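Local coordinates for protein malate dehydrogenase (Picrophilus torridus, PDB 4BGV) that probably catalyses the reversible, NAD-dependent oxidation of malate to oxaloacetate, a step of the tricarboxylic acid cycle, at residues Ser68-Ala71 against Glu72-Gly75; Leu98-Ile101 against Gly102-Lys105; Met130-Ala133 against Ile134-Ser138; Val305-Val308 against Lys309-Ala313. One frame throughout, in Å; residues are numbered along the deposited sequence. Where two conformers were deposited one is given.

Contact 1 of 4, residues Ser68-Ala71 against Glu72-Gly75; sequences SKYA and EMKG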
loop_
_atom_site.group_PDB
_atom_site.type_symbol
_atom_site.label_atom_id
_atom_site.label_comp_id
_atom_site.label_asym_id
_atom_site.label_seq_id
_atom_site.Cartn_x
_atom_site.Cartn_y
_atom_site.Cartn_z
ATOM N N SER A 68 -2.690 -29.719 23.182
ATOM C CA SER A 68 -2.528 -30.436 21.922
ATOM C C SER A 68 -2.797 -29.533 20.705
ATOM O O SER A 68 -2.248 -29.751 19.625
ATOM C CB SER A 68 -3.430 -31.667 21.880
ATOM O OG SER A 68 -4.795 -31.290 21.927
ATOM N N LYS A 69 -3.633 -28.515 20.886
ATOM C CA LYS A 69 -3.912 -27.561 19.802
ATOM C C LYS A 69 -2.688 -26.779 19.331
ATOM O O LYS A 69 -2.666 -26.274 18.207
ATOM C CB LYS A 69 -5.039 -26.608 20.192
ATOM C CG LYS A 69 -6.424 -27.248 20.050
ATOM C CD LYS A 69 -6.849 -27.275 18.599
ATOM C CE LYS A 69 -7.893 -28.347 18.357
ATOM N NZ LYS A 69 -8.940 -28.333 19.417
ATOM N N TYR A 70 -1.663 -26.671 20.172
ATOM C CA TYR A 70 -0.431 -25.997 19.753
ATOM C C TYR A 70 0.251 -26.733 18.599
ATOM O O TYR A 70 1.148 -26.192 17.964
ATOM C CB TYR A 70 0.550 -25.862 20.919
ATOM C CG TYR A 70 0.308 -24.677 21.824
ATOM C CD1 TYR A 70 0.400 -23.378 21.338
ATOM C CD2 TYR A 70 0.025 -24.854 23.172
ATOM C CE1 TYR A 70 0.206 -22.292 22.168
ATOM C CE2 TYR A 70 -0.162 -23.772 24.012
ATOM C CZ TYR A 70 -0.072 -22.497 23.505
ATOM O OH TYR A 70 -0.264 -21.416 24.331
ATOM N N ALA A 71 -0.170 -27.970 18.334
ATOM C CA ALA A 71 0.329 -28.710 17.169
ATOM C C ALA A 71 0.119 -27.933 15.863
ATOM O O ALA A 71 0.892 -28.082 14.913
ATOM C CB ALA A 71 -0.322 -30.106 17.090
ATOM N N GLU A 72 -0.917 -27.092 15.833
ATOM C CA GLU A 72 -1.207 -26.238 14.688
ATOM C C GLU A 72 -0.144 -25.166 14.387
ATOM O O GLU A 72 -0.192 -24.527 13.340
ATOM C CB GLU A 72 -2.600 -25.593 14.830
ATOM C CG GLU A 72 -3.753 -26.600 14.846
ATOM C CD GLU A 72 -4.004 -27.217 13.484
ATOM O OE1 GLU A 72 -3.334 -26.803 12.513
ATOM O OE2 GLU A 72 -4.875 -28.111 13.380
ATOM N N MET A 73 0.825 -24.984 15.278
ATOM C CA MET A 73 1.934 -24.061 15.014
ATOM C C MET A 73 2.976 -24.656 14.076
ATOM O O MET A 73 3.833 -23.935 13.589
ATOM C CB MET A 73 2.637 -23.636 16.317
ATOM C CG MET A 73 1.755 -22.853 17.280
ATOM S SD MET A 73 2.752 -22.087 18.577
ATOM C CE MET A 73 3.522 -23.505 19.349
ATOM N N LYS A 74 2.905 -25.967 13.832
ATOM C CA LYS A 74 3.900 -26.644 13.001
ATOM C C LYS A 74 4.197 -25.881 11.713
ATOM O O LYS A 74 3.284 -25.461 10.994
ATOM C CB LYS A 74 3.461 -28.076 12.681
ATOM C CG LYS A 74 2.118 -28.176 11.976
ATOM C CD LYS A 74 1.733 -29.629 11.720
ATOM C CE LYS A 74 0.356 -29.735 11.094
ATOM N NZ LYS A 74 0.026 -31.147 10.762
ATOM N N GLY A 75 5.485 -25.690 11.436
ATOM C CA GLY A 75 5.917 -25.028 10.220
ATOM C C GLY A 75 5.835 -23.511 10.249
ATOM O O GLY A 75 5.952 -22.869 9.208
#
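Tyr70 and Met73 lie side by side on one face of a short 3-10 turn, both side chains pointing the same way. Met73 folds back over the turn that precedes it. Its CG stands anti to its own carbonyl carbon (chi1 -63°), and a bend at chi3 (-60°) brings the terminal methyl to the tyrosine, with CE 3.7 Å from Tyr70 CD1. The sulfur stands obliquely beside the ring, Met73 SD lying 5.1 Å from the Tyr70 ring centroid, a Met-aromatic contact made at the CD1 corner. With an alanine in place of Met73, the CD1 side of the tyrosine would probably lose its thioether neighbour, leaving a gap beside the ring.

The backbone pairing is of the i to i+3 kind: Met73 N donates to Tyr70 O at 3.0 Å, flanked by equivalent bonds from Glu72 N to Lys69 O and from Lys74 N, which closes the series, to Ala71 O.

The turn belongs to the connection between strands 59-63 and 78-81 of the Rossmann-type domain. Tyr70 packs on Ala110 and Tyr114 of helix 93-114, while Met73 reaches Ile8 of strand 4-8 and Phe32 of strand 28-33.

Contact 2 of 4, residues Leu98-Ile101 against Gly102-Lys105; sequences LKNI and GIMK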
loop_
_atom_site.group_PDB
_atom_site.type_symbol
_atom_site.label_atom_id
_atom_site.label_comp_id
_atom_site.label_asym_id
_atom_site.label_seq_id
_atom_site.Cartn_x
_atom_site.Cartn_y
_atom_site.Cartn_z
ATOM N N LEU A 98 7.092 -13.052 38.100
ATOM C CA LEU A 98 7.079 -14.490 38.354
ATOM C C LEU A 98 5.944 -15.200 37.622
ATOM O O LEU A 98 6.154 -16.251 37.009
ATOM C CB LEU A 98 7.010 -14.770 39.859
ATOM C CG LEU A 98 8.363 -14.505 40.520
ATOM C CD1 LEU A 98 8.284 -14.648 42.027
ATOM C CD2 LEU A 98 9.415 -15.444 39.939
ATOM N N LYS A 99 4.750 -14.619 37.685
ATOM C CA LYS A 99 3.598 -15.160 36.964
ATOM C C LYS A 99 3.901 -15.286 35.478
ATOM O O LYS A 99 3.617 -16.311 34.853
ATOM C CB LYS A 99 2.374 -14.267 37.156
ATOM C CG LYS A 99 1.129 -14.759 36.419
ATOM C CD LYS A 99 0.658 -16.108 36.960
ATOM C CE LYS A 99 -0.567 -16.626 36.212
ATOM N NZ LYS A 99 -1.083 -17.911 36.783
ATOM N N ASN A 100 4.473 -14.236 34.904
ATOM C CA ASN A 100 4.733 -14.253 33.472
ATOM C C ASN A 100 5.871 -15.200 33.093
ATOM O O ASN A 100 5.817 -15.828 32.041
ATOM C CB ASN A 100 4.967 -12.838 32.935
ATOM C CG ASN A 100 3.674 -12.078 32.746
ATOM O OD1 ASN A 100 2.630 -12.672 32.454
ATOM N ND2 ASN A 100 3.727 -10.769 32.930
ATOM N N ILE A 101 6.895 -15.307 33.945
ATOM C CA ILE A 101 7.996 -16.229 33.675
ATOM C C ILE A 101 7.463 -17.665 33.568
ATOM O O ILE A 101 7.877 -18.437 32.696
ATOM C CB ILE A 101 9.118 -16.116 34.749
ATOM C CG1 ILE A 101 9.931 -14.837 34.520
ATOM C CG2 ILE A 101 10.051 -17.307 34.681
ATOM C CD1 ILE A 101 10.846 -14.466 35.676
ATOM N N GLY A 102 6.520 -18.006 34.446
ATOM C CA GLY A 102 5.903 -19.319 34.423
ATOM C C GLY A 102 5.135 -19.545 33.134
ATOM O O GLY A 102 5.170 -20.636 32.574
ATOM N N ILE A 103 4.439 -18.511 32.669
ATOM C CA ILE A 103 3.716 -18.589 31.404
ATOM C C ILE A 103 4.696 -18.791 30.237
ATOM O O ILE A 103 4.461 -19.620 29.356
ATOM C CB ILE A 103 2.834 -17.335 31.189
ATOM C CG1 ILE A 103 1.729 -17.282 32.248
ATOM C CG2 ILE A 103 2.215 -17.333 29.802
ATOM C CD1 ILE A 103 1.001 -15.955 32.312
ATOM N N MET A 104 5.815 -18.074 30.258
ATOM C CA MET A 104 6.820 -18.222 29.204
ATOM C C MET A 104 7.415 -19.624 29.225
ATOM O O MET A 104 7.703 -20.191 28.171
ATOM C CB MET A 104 7.952 -17.187 29.348
ATOM C CG MET A 104 7.529 -15.723 29.203
ATOM S SD MET A 104 6.777 -15.326 27.607
ATOM C CE MET A 104 5.043 -15.427 28.029
ATOM N N LYS A 105 7.606 -20.175 30.424
ATOM C CA LYS A 105 8.151 -21.523 30.553
ATOM C C LYS A 105 7.243 -22.537 29.843
ATOM O O LYS A 105 7.715 -23.333 29.031
ATOM C CB LYS A 105 8.403 -21.907 32.027
ATOM C CG LYS A 105 9.087 -23.265 32.201
ATOM C CD LYS A 105 9.646 -23.461 33.622
ATOM C CE LYS A 105 10.373 -24.807 33.769
ATOM N NZ LYS A 105 9.456 -25.978 33.588
#
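Asn100 and Ile103 project side by side from one face of the helix, the amide of the first running next to the longer branch of the second. Ile103 CD1 lies 3.7 Å from Asn100 OD1, an apolar approach to an oxygen whose hydrogen bond comes from elsewhere, from Leu85 N. The isoleucine takes up this place because CG1 stands anti to its carbonyl carbon (chi1 -65°), which carries the branch back along the preceding turn, with CG1 3.4 Å from Lys99 O. Roughly at right angles to the amide oxygen, the aliphatic chain of Lys99 passes the same methyl more loosely, Lys99 CE approaching Ile103 CD1 to 4.3 Å.

This is the middle of helix 93-114, the crossover helix of the beta-alpha-beta unit that links strands 78-81 and 119-122 in the Rossmann-type NAD-binding domain. Asn100 probably contributes to the NAD site, as in relatives, and Lys99 packs on Arg87, a likely substrate-binding residue.

The Met104 side chain starts out beside Asn100, its CG anti to its own carbonyl carbon (chi1 -63°) and 3.3 Å from Asn100 O; bends at chi2 and chi3 then keep the thioether methyl near that oxygen. The same oxygen accepts the backbone bond from Met104 N at 2.9 Å, one of four successive i to i+4 bonds, which start with Gly102 N to Leu98 O. Ile101 and Lys105 project towards helix 295-321, the isoleucine packing on Ala315 and Tyr318, the lysine on Phe319. The Lys105 ammonium group forms a salt bridge with Glu109, one turn further on.

Contact 3 of 4, residues Met130-Ala133 against Ile134-Ser138; sequences MAYA and IYKAS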
loop_
_atom_site.group_PDB
_atom_site.type_symbol
_atom_site.label_atom_id
_atom_site.label_comp_id
_atom_site.label_asym_id
_atom_site.label_seq_id
_atom_site.Cartn_x
_atom_site.Cartn_y
_atom_site.Cartn_z
ATOM N N MET A 130 11.461 -11.965 29.512
ATOM C CA MET A 130 10.560 -12.980 28.967
ATOM C C MET A 130 11.187 -13.714 27.781
ATOM O O MET A 130 10.941 -14.905 27.603
ATOM C CB MET A 130 9.192 -12.389 28.598
ATOM C CG MET A 130 8.421 -11.853 29.801
ATOM S SD MET A 130 8.313 -13.011 31.179
ATOM C CE MET A 130 8.639 -11.926 32.559
ATOM N N ALA A 131 12.003 -13.017 26.986
ATOM C CA ALA A 131 12.780 -13.676 25.940
ATOM C C ALA A 131 13.791 -14.646 26.545
ATOM O O ALA A 131 14.004 -15.749 26.042
ATOM C CB ALA A 131 13.493 -12.637 25.044
ATOM N N TYR A 132 14.428 -14.223 27.631
ATOM C CA TYR A 132 15.351 -15.091 28.358
ATOM C C TYR A 132 14.633 -16.349 28.844
ATOM O O TYR A 132 15.133 -17.461 28.678
ATOM C CB TYR A 132 15.984 -14.315 29.513
ATOM C CG TYR A 132 17.049 -15.064 30.280
ATOM C CD1 TYR A 132 18.181 -15.579 29.637
ATOM C CD2 TYR A 132 16.930 -15.254 31.644
ATOM C CE1 TYR A 132 19.157 -16.266 30.348
ATOM C CE2 TYR A 132 17.894 -15.931 32.360
ATOM C CZ TYR A 132 19.004 -16.431 31.712
ATOM O OH TYR A 132 19.948 -17.100 32.447
ATOM N N ALA A 133 13.430 -16.181 29.385
ATOM C CA ALA A 133 12.643 -17.334 29.820
ATOM C C ALA A 133 12.267 -18.250 28.647
ATOM O O ALA A 133 12.312 -19.475 28.768
ATOM C CB ALA A 133 11.391 -16.880 30.568
ATOM N N ILE A 134 11.882 -17.655 27.523
ATOM C CA ILE A 134 11.534 -18.449 26.341
ATOM C C ILE A 134 12.747 -19.273 25.892
ATOM O O ILE A 134 12.618 -20.448 25.526
ATOM C CB ILE A 134 10.994 -17.560 25.195
ATOM C CG1 ILE A 134 9.576 -17.059 25.518
ATOM C CG2 ILE A 134 10.988 -18.312 23.850
ATOM C CD1 ILE A 134 8.477 -18.162 25.520
ATOM N N TYR A 135 13.925 -18.654 25.959
ATOM C CA TYR A 135 15.175 -19.303 25.613
ATOM C C TYR A 135 15.439 -20.490 26.545
ATOM O O TYR A 135 15.716 -21.592 26.094
ATOM C CB TYR A 135 16.332 -18.289 25.707
ATOM C CG TYR A 135 17.698 -18.919 25.578
ATOM C CD1 TYR A 135 17.991 -19.761 24.508
ATOM C CD2 TYR A 135 18.696 -18.674 26.514
ATOM C CE1 TYR A 135 19.241 -20.343 24.376
ATOM C CE2 TYR A 135 19.958 -19.249 26.384
ATOM C CZ TYR A 135 20.216 -20.086 25.310
ATOM O OH TYR A 135 21.457 -20.667 25.157
ATOM N N LYS A 136 15.326 -20.264 27.847
ATOM C CA LYS A 136 15.561 -21.337 28.816
ATOM C C LYS A 136 14.579 -22.506 28.659
ATOM O O LYS A 136 14.949 -23.665 28.860
ATOM C CB LYS A 136 15.534 -20.789 30.245
ATOM C CG LYS A 136 16.701 -19.859 30.560
ATOM C CD LYS A 136 16.565 -19.281 31.966
ATOM C CE LYS A 136 16.735 -20.354 33.037
ATOM N NZ LYS A 136 18.179 -20.641 33.298
ATOM N N ALA A 137 13.340 -22.208 28.283
ATOM C CA ALA A 137 12.305 -23.240 28.206
ATOM C C ALA A 137 12.322 -23.998 26.882
ATOM O O ALA A 137 12.030 -25.190 26.852
ATOM C CB ALA A 137 10.922 -22.627 28.437
ATOM N N SER A 138 12.631 -23.301 25.793
ATOM C CA SER A 138 12.482 -23.872 24.457
ATOM C C SER A 138 13.755 -24.529 23.923
ATOM O O SER A 138 13.672 -25.414 23.089
ATOM C CB SER A 138 12.012 -22.817 23.452
ATOM O OG SER A 138 13.049 -21.882 23.171
#
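Lys136 sets its CD over one face of the Tyr132 ring, one turn earlier on helix 127-138, the helix of the beta-alpha-beta unit between strands 119-122 and 145-147 of the Rossmann-type domain. Lys136 CD makes a CH-pi contact 3.9 Å from the Tyr132 ring centroid and 24° off the ring normal, displaced towards the rim so that CE2 is the nearest ring atom. Lys136 chi1 of -68° with an extended chi2 puts CD there, and bends at chi3 and chi4 then turn the ammonium group towards the phenol end. Asp316 of helix 295-321 holds both polar ends, through a salt bridge to Lys136 NZ and a hydrogen bond with Tyr132 OH.

The buried flank is tighter: Met130 and Ala133 are pressed against Met104 of helix 93-114, and Ile134 CG1 lies 3.3 Å from Met130 O. The partly exposed flank is looser. There Tyr135 CD2 comes no nearer than 4.4 Å to Tyr132 CD1, in an oblique approach, and its ring instead meets that of Tyr258.

At the end of the helix Ile134 O takes two bonds from one residue on opposite faces of its carbonyl plane, Ser138 N at 2.9 Å and Ser138 OG at 2.8 Å.

Contact 4 of 4, residues Val305-Val308 against Lys309-Ala313; sequences VESV and KKNSA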
loop_
_atom_site.group_PDB
_atom_site.type_symbol
_atom_site.label_atom_id
_atom_site.label_comp_id
_atom_site.label_asym_id
_atom_site.label_seq_id
_atom_site.Cartn_x
_atom_site.Cartn_y
_atom_site.Cartn_z
ATOM N N VAL A 305 21.546 -2.366 32.924
ATOM C CA VAL A 305 22.223 -3.653 33.028
ATOM C C VAL A 305 21.949 -4.329 34.371
ATOM O O VAL A 305 21.601 -5.513 34.409
ATOM C CB VAL A 305 23.745 -3.513 32.771
ATOM C CG1 VAL A 305 24.512 -4.673 33.389
ATOM C CG2 VAL A 305 24.015 -3.412 31.258
ATOM N N GLU A 306 22.067 -3.571 35.459
ATOM C CA GLU A 306 21.817 -4.109 36.797
ATOM C C GLU A 306 20.377 -4.620 36.941
ATOM O O GLU A 306 20.137 -5.676 37.527
ATOM C CB GLU A 306 22.157 -3.064 37.866
ATOM C CG GLU A 306 21.108 -2.880 38.956
ATOM C CD GLU A 306 20.674 -1.423 39.104
ATOM O OE1 GLU A 306 21.347 -0.680 39.852
ATOM O OE2 GLU A 306 19.668 -1.022 38.465
ATOM N N SER A 307 19.430 -3.882 36.373
ATOM C CA SER A 307 18.025 -4.266 36.413
ATOM C C SER A 307 17.793 -5.598 35.694
ATOM O O SER A 307 17.113 -6.490 36.210
ATOM C CB SER A 307 17.172 -3.162 35.780
ATOM O OG SER A 307 15.856 -3.615 35.546
ATOM N N VAL A 308 18.361 -5.726 34.497
ATOM C CA VAL A 308 18.262 -6.964 33.724
ATOM C C VAL A 308 18.954 -8.133 34.427
ATOM O O VAL A 308 18.406 -9.235 34.495
ATOM C CB VAL A 308 18.809 -6.772 32.296
ATOM C CG1 VAL A 308 18.809 -8.091 31.529
ATOM C CG2 VAL A 308 17.963 -5.739 31.568
ATOM N N LYS A 309 20.143 -7.889 34.975
ATOM C CA LYS A 309 20.860 -8.927 35.702
ATOM C C LYS A 309 20.029 -9.443 36.878
ATOM O O LYS A 309 19.980 -10.646 37.142
ATOM C CB LYS A 309 22.188 -8.394 36.244
ATOM C CG LYS A 309 23.322 -8.253 35.236
ATOM C CD LYS A 309 24.588 -7.885 36.003
ATOM C CE LYS A 309 25.817 -7.780 35.128
ATOM N NZ LYS A 309 26.999 -7.431 35.977
ATOM N N LYS A 310 19.390 -8.518 37.585
ATOM C CA LYS A 310 18.609 -8.849 38.773
ATOM C C LYS A 310 17.380 -9.682 38.404
ATOM O O LYS A 310 17.091 -10.707 39.031
ATOM C CB LYS A 310 18.186 -7.567 39.488
ATOM C CG LYS A 310 17.484 -7.786 40.815
ATOM C CD LYS A 310 15.992 -7.543 40.700
ATOM C CE LYS A 310 15.694 -6.102 40.324
ATOM N NZ LYS A 310 14.237 -5.905 40.087
ATOM N N ASN A 311 16.644 -9.228 37.400
ATOM C CA ASN A 311 15.449 -9.938 36.967
ATOM C C ASN A 311 15.759 -11.264 36.272
ATOM O O ASN A 311 14.968 -12.211 36.350
ATOM C CB ASN A 311 14.593 -9.048 36.059
ATOM C CG ASN A 311 13.872 -7.957 36.828
ATOM O OD1 ASN A 311 13.602 -8.103 38.014
ATOM N ND2 ASN A 311 13.540 -6.864 36.142
ATOM N N SER A 312 16.903 -11.330 35.590
ATOM C CA SER A 312 17.305 -12.563 34.924
ATOM C C SER A 312 17.687 -13.617 35.963
ATOM O O SER A 312 17.465 -14.816 35.763
ATOM C CB SER A 312 18.463 -12.316 33.952
ATOM O OG SER A 312 18.100 -11.384 32.938
ATOM N N ALA A 313 18.263 -13.161 37.071
ATOM C CA ALA A 313 18.620 -14.050 38.171
ATOM C C ALA A 313 17.353 -14.621 38.813
ATOM O O ALA A 313 17.323 -15.774 39.252
ATOM C CB ALA A 313 19.453 -13.301 39.200
HETATM O O HOH W 1 14.633 -5.933 33.821
#
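The long C-terminal helix 295-321 of the LDH/MDH fold carries this contact, about two and a half turns in which Val305, Ser307 and Val308 each meet the residue four places on. Val305 and Lys309 run alongside each other: the lysine chain, extended beyond CG, passes the valine so that Lys309 CE lies 3.8 Å from Val305 CG1. Beneath them Lys309 N donates to Val305 O at 2.8 Å, nearly along the C=O axis.

On another face, Ser307 and Asn311 are joined through a water rather than directly. Ser307 OG stands anti to the backbone N (chi1 168°), which leaves it 4.0 Å from Asn311 ND2, and the water fills the step, donating to Ser307 OG at 3.1 Å and accepting from Asn311 ND2 at 2.7 Å. The serine hydroxyl is held as well by Asp183. At the other end of the amide, Lys310 NZ donates to Asn311 OD1 at 3.1 Å, from above the carbonyl plane. The amide also packs on Arg93, which probably binds the substrate, as in relatives. A leucine in place of Asn311 would probably leave the water without the N-H it accepts, breaking the bridge to Ser307, and the Lys310 ammonium without its amide oxygen.

Val308 and Ser312 face helix 127-138, where the serine touches Ile129 and Tyr132, and both pack on strand 272-281. Ser312 OG turns back onto the preceding turn, and Val308 O receives it at 2.7 Å on one face of its carbonyl plane while Ser312 N, at 2.8 Å, approaches from the opposite face.

Contacts 1, 2 and 3 follow one another along the Rossmann-type NAD-binding domain, and contact 4 comes last, on the C-terminal helix 295-321. Contact 1 lies towards one side, its centre about 20 Å from that of contact 2 and 33 Å from that of contact 4, and touches neither. Contacts 2 and 3 sit on neighbouring crossover helices, centres about 9 Å apart, and pack directly, with Met104 CG 3.4 Å from Met130 SD. Contact 4 reaches contact 3 where Tyr132 CE2 meets Ser312 O. It does not touch contact 2, but further along helix 295-321 Ala315 and Tyr318 pack on Ile101, and the helix joins the C-terminal part to both crossover helices beside the probable NAD and substrate sites.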